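PDB 3RR6: 2-hydroxyhepta-2,4-diene-1,7-dioate isomerase from Mycobacterium abscessus, which is of unknown function but is probably a metal-binding isomerase or acetylpyruvate hydrolase of the fumarylacetoacetate hydrolase family. Local coordinates for residues M5-R9 with W177-D181; S88-I93 with W216-M221; I240-V246 with S257-R262. All coordinates share one frame; numbering follows the deposited sequence.

Contact 1: M5-R9 with W177-D181; sequences MRLGR and WIVTD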
# COMPACT_ATOMS: atom_id res chain seq x y z
N MET A 5 3.54 13.10 -11.16
CA MET A 5 4.22 13.55 -9.92
C MET A 5 4.45 12.37 -8.99
O MET A 5 3.83 11.32 -9.15
CB MET A 5 3.36 14.58 -9.17
CG MET A 5 3.25 15.93 -9.84
SD MET A 5 2.15 17.04 -8.93
CE MET A 5 3.17 17.50 -7.53
N ARG A 6 5.36 12.55 -8.05
CA ARG A 6 5.48 11.69 -6.89
C ARG A 6 5.16 12.55 -5.67
O ARG A 6 5.80 13.59 -5.45
CB ARG A 6 6.89 11.13 -6.75
CG ARG A 6 7.22 10.04 -7.75
CD ARG A 6 8.65 9.55 -7.56
NE ARG A 6 9.59 10.47 -8.18
CZ ARG A 6 10.88 10.57 -7.87
NH1 ARG A 6 11.44 9.81 -6.93
NH2 ARG A 6 11.63 11.46 -8.51
N LEU A 7 4.16 12.12 -4.91
CA LEU A 7 3.72 12.84 -3.73
C LEU A 7 4.03 12.03 -2.51
O LEU A 7 3.88 10.81 -2.50
CB LEU A 7 2.22 13.08 -3.79
CG LEU A 7 1.77 13.90 -5.00
CD1 LEU A 7 0.24 13.93 -5.03
CD2 LEU A 7 2.35 15.31 -4.97
N GLY A 8 4.45 12.71 -1.45
CA GLY A 8 4.70 12.02 -0.20
C GLY A 8 4.77 12.97 0.96
O GLY A 8 4.38 14.14 0.85
N ARG A 9 5.25 12.45 2.09
CA ARG A 9 5.33 13.21 3.33
C ARG A 9 6.73 13.03 3.89
O ARG A 9 7.31 11.95 3.79
CB ARG A 9 4.29 12.73 4.34
CG ARG A 9 2.86 13.06 3.94
CD ARG A 9 1.83 12.42 4.85
NE ARG A 9 1.88 12.95 6.21
CZ ARG A 9 2.35 12.30 7.28
NH1 ARG A 9 2.85 11.07 7.20
NH2 ARG A 9 2.34 12.93 8.46
N TRP A 177 6.24 6.69 -1.74
CA TRP A 177 5.58 7.87 -2.28
C TRP A 177 4.46 7.41 -3.19
O TRP A 177 4.37 6.23 -3.53
CB TRP A 177 6.56 8.77 -3.06
CG TRP A 177 7.50 8.03 -3.96
CD1 TRP A 177 7.18 7.26 -5.05
CD2 TRP A 177 8.92 7.98 -3.85
NE1 TRP A 177 8.32 6.72 -5.61
CE2 TRP A 177 9.40 7.16 -4.90
CE3 TRP A 177 9.84 8.55 -2.96
CZ2 TRP A 177 10.77 6.89 -5.07
CZ3 TRP A 177 11.21 8.29 -3.15
CH2 TRP A 177 11.65 7.46 -4.20
N ILE A 178 3.61 8.35 -3.59
CA ILE A 178 2.46 8.08 -4.42
C ILE A 178 2.73 8.60 -5.83
O ILE A 178 3.01 9.78 -6.00
CB ILE A 178 1.22 8.79 -3.84
CG1 ILE A 178 0.87 8.20 -2.48
CG2 ILE A 178 0.01 8.67 -4.79
CD1 ILE A 178 -0.01 9.10 -1.62
N VAL A 179 2.63 7.72 -6.83
CA VAL A 179 2.87 8.10 -8.23
C VAL A 179 1.54 8.39 -8.89
O VAL A 179 0.65 7.53 -8.90
CB VAL A 179 3.63 7.00 -8.99
CG1 VAL A 179 3.92 7.45 -10.43
CG2 VAL A 179 4.92 6.66 -8.26
N THR A 180 1.37 9.60 -9.41
CA THR A 180 0.07 10.04 -9.90
C THR A 180 -0.19 9.81 -11.38
O THR A 180 -1.34 9.94 -11.81
CB THR A 180 -0.14 11.53 -9.65
OG1 THR A 180 0.82 12.27 -10.43
CG2 THR A 180 -0.02 11.86 -8.17
N ASP A 181 0.84 9.50 -12.17
CA ASP A 181 0.66 9.35 -13.62
C ASP A 181 0.89 7.91 -14.12
O ASP A 181 1.24 7.69 -15.28
CB ASP A 181 1.54 10.36 -14.38
CG ASP A 181 3.03 10.26 -14.04
OD1 ASP A 181 3.41 9.67 -13.00
OD2 ASP A 181 3.84 10.80 -14.82

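Contact 2: S88-I93 with W216-M221; sequences SPVIFI and WVSAVM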
# COMPACT_ATOMS: atom_id res chain seq x y z
N SER A 88 -16.15 -13.73 -5.87
CA SER A 88 -16.37 -12.32 -5.55
C SER A 88 -15.30 -11.83 -4.58
O SER A 88 -14.73 -12.63 -3.83
CB SER A 88 -17.77 -12.07 -4.99
OG SER A 88 -18.11 -13.03 -4.01
N PRO A 89 -15.01 -10.52 -4.60
CA PRO A 89 -13.99 -9.98 -3.69
C PRO A 89 -14.29 -10.24 -2.21
O PRO A 89 -15.46 -10.22 -1.80
CB PRO A 89 -14.04 -8.48 -3.96
CG PRO A 89 -14.52 -8.38 -5.36
CD PRO A 89 -15.53 -9.47 -5.49
N VAL A 90 -13.23 -10.47 -1.43
CA VAL A 90 -13.32 -10.56 0.02
C VAL A 90 -12.52 -9.39 0.57
O VAL A 90 -11.31 -9.32 0.34
CB VAL A 90 -12.72 -11.88 0.54
CG1 VAL A 90 -12.68 -11.88 2.06
CG2 VAL A 90 -13.53 -13.06 0.03
N ILE A 91 -13.18 -8.46 1.25
CA ILE A 91 -12.47 -7.27 1.74
C ILE A 91 -12.39 -7.26 3.26
O ILE A 91 -13.17 -7.91 3.94
CB ILE A 91 -13.11 -5.95 1.24
CG1 ILE A 91 -14.55 -5.79 1.77
CG2 ILE A 91 -13.08 -5.91 -0.29
CD1 ILE A 91 -15.17 -4.41 1.51
N PHE A 92 -11.43 -6.51 3.77
CA PHE A 92 -11.32 -6.29 5.22
C PHE A 92 -10.68 -4.94 5.44
O PHE A 92 -10.24 -4.29 4.48
CB PHE A 92 -10.52 -7.39 5.90
CG PHE A 92 -9.29 -7.77 5.16
CD1 PHE A 92 -9.35 -8.74 4.15
CD2 PHE A 92 -8.08 -7.16 5.43
CE1 PHE A 92 -8.23 -9.09 3.44
CE2 PHE A 92 -6.94 -7.51 4.71
CZ PHE A 92 -7.03 -8.47 3.71
N ILE A 93 -10.70 -4.48 6.68
CA ILE A 93 -10.16 -3.17 7.02
C ILE A 93 -8.99 -3.30 7.98
O ILE A 93 -9.03 -4.09 8.92
CB ILE A 93 -11.24 -2.26 7.64
CG1 ILE A 93 -12.22 -1.83 6.55
CG2 ILE A 93 -10.61 -1.03 8.30
CD1 ILE A 93 -13.51 -1.25 7.09
N TRP A 216 -16.31 -2.37 -6.29
CA TRP A 216 -16.80 -3.21 -5.20
C TRP A 216 -16.77 -2.47 -3.87
O TRP A 216 -17.78 -2.43 -3.15
CB TRP A 216 -15.98 -4.50 -5.11
CG TRP A 216 -16.46 -5.47 -4.08
CD1 TRP A 216 -16.02 -5.58 -2.79
CD2 TRP A 216 -17.44 -6.50 -4.26
NE1 TRP A 216 -16.68 -6.61 -2.15
CE2 TRP A 216 -17.55 -7.19 -3.03
CE3 TRP A 216 -18.23 -6.91 -5.34
CZ2 TRP A 216 -18.43 -8.27 -2.86
CZ3 TRP A 216 -19.10 -7.97 -5.16
CH2 TRP A 216 -19.19 -8.64 -3.92
N VAL A 217 -15.62 -1.89 -3.54
CA VAL A 217 -15.45 -1.25 -2.23
C VAL A 217 -16.37 -0.03 -2.11
O VAL A 217 -17.03 0.15 -1.09
CB VAL A 217 -14.00 -0.87 -1.97
CG1 VAL A 217 -13.89 -0.07 -0.64
CG2 VAL A 217 -13.13 -2.11 -1.92
N SER A 218 -16.44 0.79 -3.16
CA SER A 218 -17.26 2.01 -3.08
C SER A 218 -18.75 1.74 -3.15
O SER A 218 -19.54 2.62 -2.82
CB SER A 218 -16.84 3.02 -4.14
OG SER A 218 -17.30 2.62 -5.42
N ALA A 219 -19.17 0.54 -3.57
CA ALA A 219 -20.58 0.17 -3.49
C ALA A 219 -20.97 -0.11 -2.03
O ALA A 219 -22.13 0.09 -1.64
CB ALA A 219 -20.85 -1.07 -4.35
N VAL A 220 -20.00 -0.56 -1.24
CA VAL A 220 -20.21 -0.84 0.19
C VAL A 220 -20.13 0.43 1.02
O VAL A 220 -21.07 0.74 1.75
CB VAL A 220 -19.16 -1.83 0.72
CG1 VAL A 220 -19.41 -2.15 2.20
CG2 VAL A 220 -19.17 -3.12 -0.07
N MET A 221 -19.03 1.16 0.89
CA MET A 221 -18.71 2.26 1.81
C MET A 221 -18.23 3.49 1.07
O MET A 221 -17.53 3.39 0.05
CB MET A 221 -17.65 1.82 2.83
CG MET A 221 -16.34 1.35 2.22
SD MET A 221 -15.25 0.58 3.44
CE MET A 221 -16.07 -1.00 3.67
O HOH W 1 -16.25 -8.49 0.24

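Contact 3: I240-V246 with S257-R262; sequences IVDGDTV and SNPVVR. With PEG (di(hydroxyethyl)ether), chain F.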
# COMPACT_ATOMS: atom_id res chain seq x y z
N ILE A 240 8.14 -13.49 8.41
CA ILE A 240 9.16 -12.52 8.76
C ILE A 240 9.43 -12.71 10.25
O ILE A 240 8.51 -13.00 11.03
CB ILE A 240 8.76 -11.06 8.45
CG1 ILE A 240 7.39 -10.71 9.06
CG2 ILE A 240 8.72 -10.85 6.95
CD1 ILE A 240 7.03 -9.22 8.94
N VAL A 241 10.71 -12.60 10.63
CA VAL A 241 11.14 -12.82 12.01
C VAL A 241 12.08 -11.71 12.45
O VAL A 241 12.58 -10.93 11.63
CB VAL A 241 11.82 -14.20 12.20
CG1 VAL A 241 10.85 -15.32 11.86
CG2 VAL A 241 13.11 -14.31 11.38
N ASP A 242 12.31 -11.64 13.75
CA ASP A 242 13.21 -10.67 14.34
C ASP A 242 14.55 -10.65 13.60
O ASP A 242 15.17 -11.71 13.40
CB ASP A 242 13.44 -11.00 15.81
CG ASP A 242 14.32 -9.99 16.52
OD1 ASP A 242 14.02 -8.79 16.49
OD2 ASP A 242 15.34 -10.41 17.12
N GLY A 243 14.97 -9.46 13.21
CA GLY A 243 16.23 -9.28 12.51
C GLY A 243 16.13 -9.24 11.00
O GLY A 243 17.11 -8.87 10.34
N ASP A 244 14.98 -9.61 10.45
CA ASP A 244 14.81 -9.58 8.99
C ASP A 244 14.66 -8.15 8.47
O ASP A 244 14.32 -7.25 9.23
CB ASP A 244 13.54 -10.34 8.56
CG ASP A 244 13.67 -11.84 8.62
OD1 ASP A 244 14.79 -12.38 8.80
OD2 ASP A 244 12.62 -12.50 8.46
N THR A 245 14.93 -7.97 7.18
CA THR A 245 14.48 -6.78 6.45
C THR A 245 13.60 -7.28 5.32
O THR A 245 13.99 -8.19 4.59
CB THR A 245 15.64 -5.95 5.90
OG1 THR A 245 16.37 -5.39 7.00
CG2 THR A 245 15.14 -4.81 5.01
N VAL A 246 12.42 -6.70 5.19
CA VAL A 246 11.48 -7.08 4.14
C VAL A 246 11.23 -5.87 3.25
O VAL A 246 10.95 -4.77 3.74
CB VAL A 246 10.17 -7.68 4.70
CG1 VAL A 246 9.49 -6.74 5.69
CG2 VAL A 246 9.20 -8.08 3.57
N SER A 257 10.86 -0.58 2.08
CA SER A 257 11.66 -1.49 2.89
C SER A 257 11.49 -1.19 4.37
O SER A 257 11.48 -0.02 4.77
CB SER A 257 13.14 -1.34 2.52
OG SER A 257 13.93 -2.27 3.24
N ASN A 258 11.38 -2.25 5.18
CA ASN A 258 11.26 -2.12 6.63
C ASN A 258 12.04 -3.21 7.36
O ASN A 258 11.95 -4.38 6.99
CB ASN A 258 9.79 -2.24 7.06
CG ASN A 258 8.91 -1.18 6.45
OD1 ASN A 258 8.38 -1.35 5.35
ND2 ASN A 258 8.75 -0.07 7.16
N PRO A 259 12.78 -2.83 8.41
CA PRO A 259 13.31 -3.84 9.32
C PRO A 259 12.20 -4.49 10.15
O PRO A 259 11.11 -3.92 10.26
CB PRO A 259 14.26 -3.05 10.21
CG PRO A 259 13.81 -1.67 10.16
CD PRO A 259 13.03 -1.46 8.89
N VAL A 260 12.49 -5.65 10.72
CA VAL A 260 11.54 -6.40 11.53
C VAL A 260 12.18 -6.64 12.90
O VAL A 260 13.32 -7.12 12.98
CB VAL A 260 11.21 -7.75 10.86
CG1 VAL A 260 10.20 -8.54 11.68
CG2 VAL A 260 10.70 -7.52 9.42
N VAL A 261 11.46 -6.27 13.96
CA VAL A 261 11.96 -6.33 15.33
C VAL A 261 10.95 -7.02 16.24
O VAL A 261 9.74 -6.79 16.13
CB VAL A 261 12.24 -4.92 15.88
CG1 VAL A 261 12.70 -4.98 17.35
CG2 VAL A 261 13.30 -4.21 15.03
N ARG A 262 11.45 -7.87 17.14
CA ARG A 262 10.65 -8.45 18.20
C ARG A 262 11.45 -8.20 19.48
O ARG A 262 12.51 -8.80 19.62
CB ARG A 262 10.47 -9.96 18.00
CG ARG A 262 9.67 -10.64 19.10
CD ARG A 262 9.64 -12.15 18.94
NE ARG A 262 8.81 -12.61 17.83
CZ ARG A 262 7.48 -12.62 17.83
NH1 ARG A 262 6.83 -13.08 16.77
NH2 ARG A 262 6.79 -12.17 18.88
C1 PEG F . 18.15 -7.70 8.20
O1 PEG F . 18.59 -7.79 6.84
C2 PEG F . 18.31 -6.32 8.83
O2 PEG F . 17.09 -5.89 9.48
C3 PEG F . 17.17 -5.50 10.85
C4 PEG F . 15.85 -5.88 11.51
O4 PEG F . 15.78 -5.58 12.90
O HOH W 2 10.67 -13.35 15.60
O HOH W 3 7.84 -3.73 3.98

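Contact 1: M5-R9 with W177-D181
Trp177 lays one face of its indole under the side chain of Arg6. Arg6 CD sits 3.6 Å from the centroid of the five-membered ring in a CH-pi contact, and farther out CZ stands over the six-membered ring as a cation-pi partner, 4.8 Å from its centroid. The guanidinium is nearly upright on the indole, the two planes 83° apart, so that an edge rather than its flat face looks down at the ring, with NH1 nearest to CZ2. A bend at chi3 (-80°) of Arg6 carries its end along the indole, whose own NE1 is held by the carbonyl of Ile253. At Ile178 the backbone pairs both ways with Leu7: Ile178 N reaches Leu7 O at 2.7 Å, and Leu7 N returns to Ile178 O at 2.8 Å. Val179, facing Arg6 as a non-hydrogen-bonded pair, sets CG2 against Arg6 CG. Thr180 then grips Met5 twice, its N giving a bond of 3.0 Å to Met5 O and its OG1 taking one of 2.9 Å from Met5 N; Thr180 CG2 turns instead to Leu7 CD1. Asp181 OD1 comes within 3.9 Å of Met5 N, too long to count as a hydrogen bond. This is an antiparallel strand pairing through which strand 6-12 of the N-terminal Rv2993c-like region joins strand 172-179 of the fumarylacetoacetate hydrolase fold.

Contact 2: S88-I93 with W216-M221
The ring of Pro89 lies over one face of the Trp216 indole, with Pro89 CD above its centre. From Trp216 CB, itself 4.2 Å from Pro89 CG, the side chain leaves with CG anti to the backbone N (chi1 -176°), which sends the indole out from the helix toward 88-93. Over its five-membered ring lies Pro89 CB, 3.6 Å from the centroid and almost on the ring normal, a CH-pi contact. CD1 also meets Ile91 CG2, which comes in obliquely at 3.9 Å. Next, Trp216 NE1 donates to a water oxygen 3.1 Å away; that water gives a hydrogen bond to Pro89 O and accepts one from Ile91 N, tying the indole to backbone. Across the fused bond, CD2 lies under Pro89 CG and CE3 under Pro89 CD, while CH2 reaches Ser88 CB at 3.9 Å. Beyond the indole, Ile91 CG2 touches Val217 CG2, and Ile91 CD1 meets Met221 CE tip to tip at 4.1 Å, with Ile93 CD1 beside the same methyl. Helix 210-220 packs by its C-terminal turn, and Met221 just after it, against strand 91-94 and the loop before it, with Met70 and Val68 of strand 67-70 touching Ile91 and Met221.

Contact 3: I240-V246 with S257-R262
Val260 O is gripped from two directions: Gly243 N donates to it at 2.9 Å, from 32° off the carbonyl plane, and the terminal hydroxyl O4 of a bound di(hydroxyethyl)ether, probably from the crystallisation liquor, gives it a second bond, though the placing of the molecule's other end is doubtful. Gly243 lies in a type II turn from Val241 to Asp244, closed by Asp244 N to Val241 O. The Asp244 carboxylate braces this turn, OD2 taking Val241 N at 2.9 Å from above its plane while OD1 is held by Asn194. At the end of the turn, Asp244 O receives Val260 N, and Val246 and Asn258 exchange a pair of backbone bonds. These form the open end of the beta hairpin of strands 245-250 and 254-261, in which Thr245 and Pro259 are a non-hydrogen-bonded pair. Their side chains share a face of the hairpin, where Thr245 CG2 also meets Ser257 OG at 3.3 Å. On the other face Val246 CG1 and Ile240 CD1 both pack on Val260 CG2, at 4.0 and 4.1 Å. A chi1 of -179° swings Val260 CG1 to within 3.4 Å of Val241 O. At the outer end Arg262 N donates to Asp242 OD1 at 2.8 Å, again from above the carboxylate plane. A water joins Asp242 N to Arg262 NE, while Arg262 NH1 and NH2 are hydrogen-bonded to the carbonyls of Ala112 and Pro109.

In the fold
The three contacts lie apart, none touching another. Contact 1 joins the N-terminal region to the larger body, whereas contacts 2 and 3 lie within the fumarylacetoacetate hydrolase region. Contacts 2 and 3 stand on opposite sides of the chain's centre, their centres about 30 Å apart. Contact 1 comes closer to contact 3, with about 9 Å between nearest atoms, than to contact 2, at about 17 Å. Along the chain the segments of contacts 1 and 2 alternate, while contact 3 follows both. The di(hydroxyethyl)ether lies at contact 3, and 1,2-ethanediol is bound about 4 Å from the Trp177 side chain and, at a separate place, about 4 Å from that of Pro89; all probably come from the crystallisation liquor.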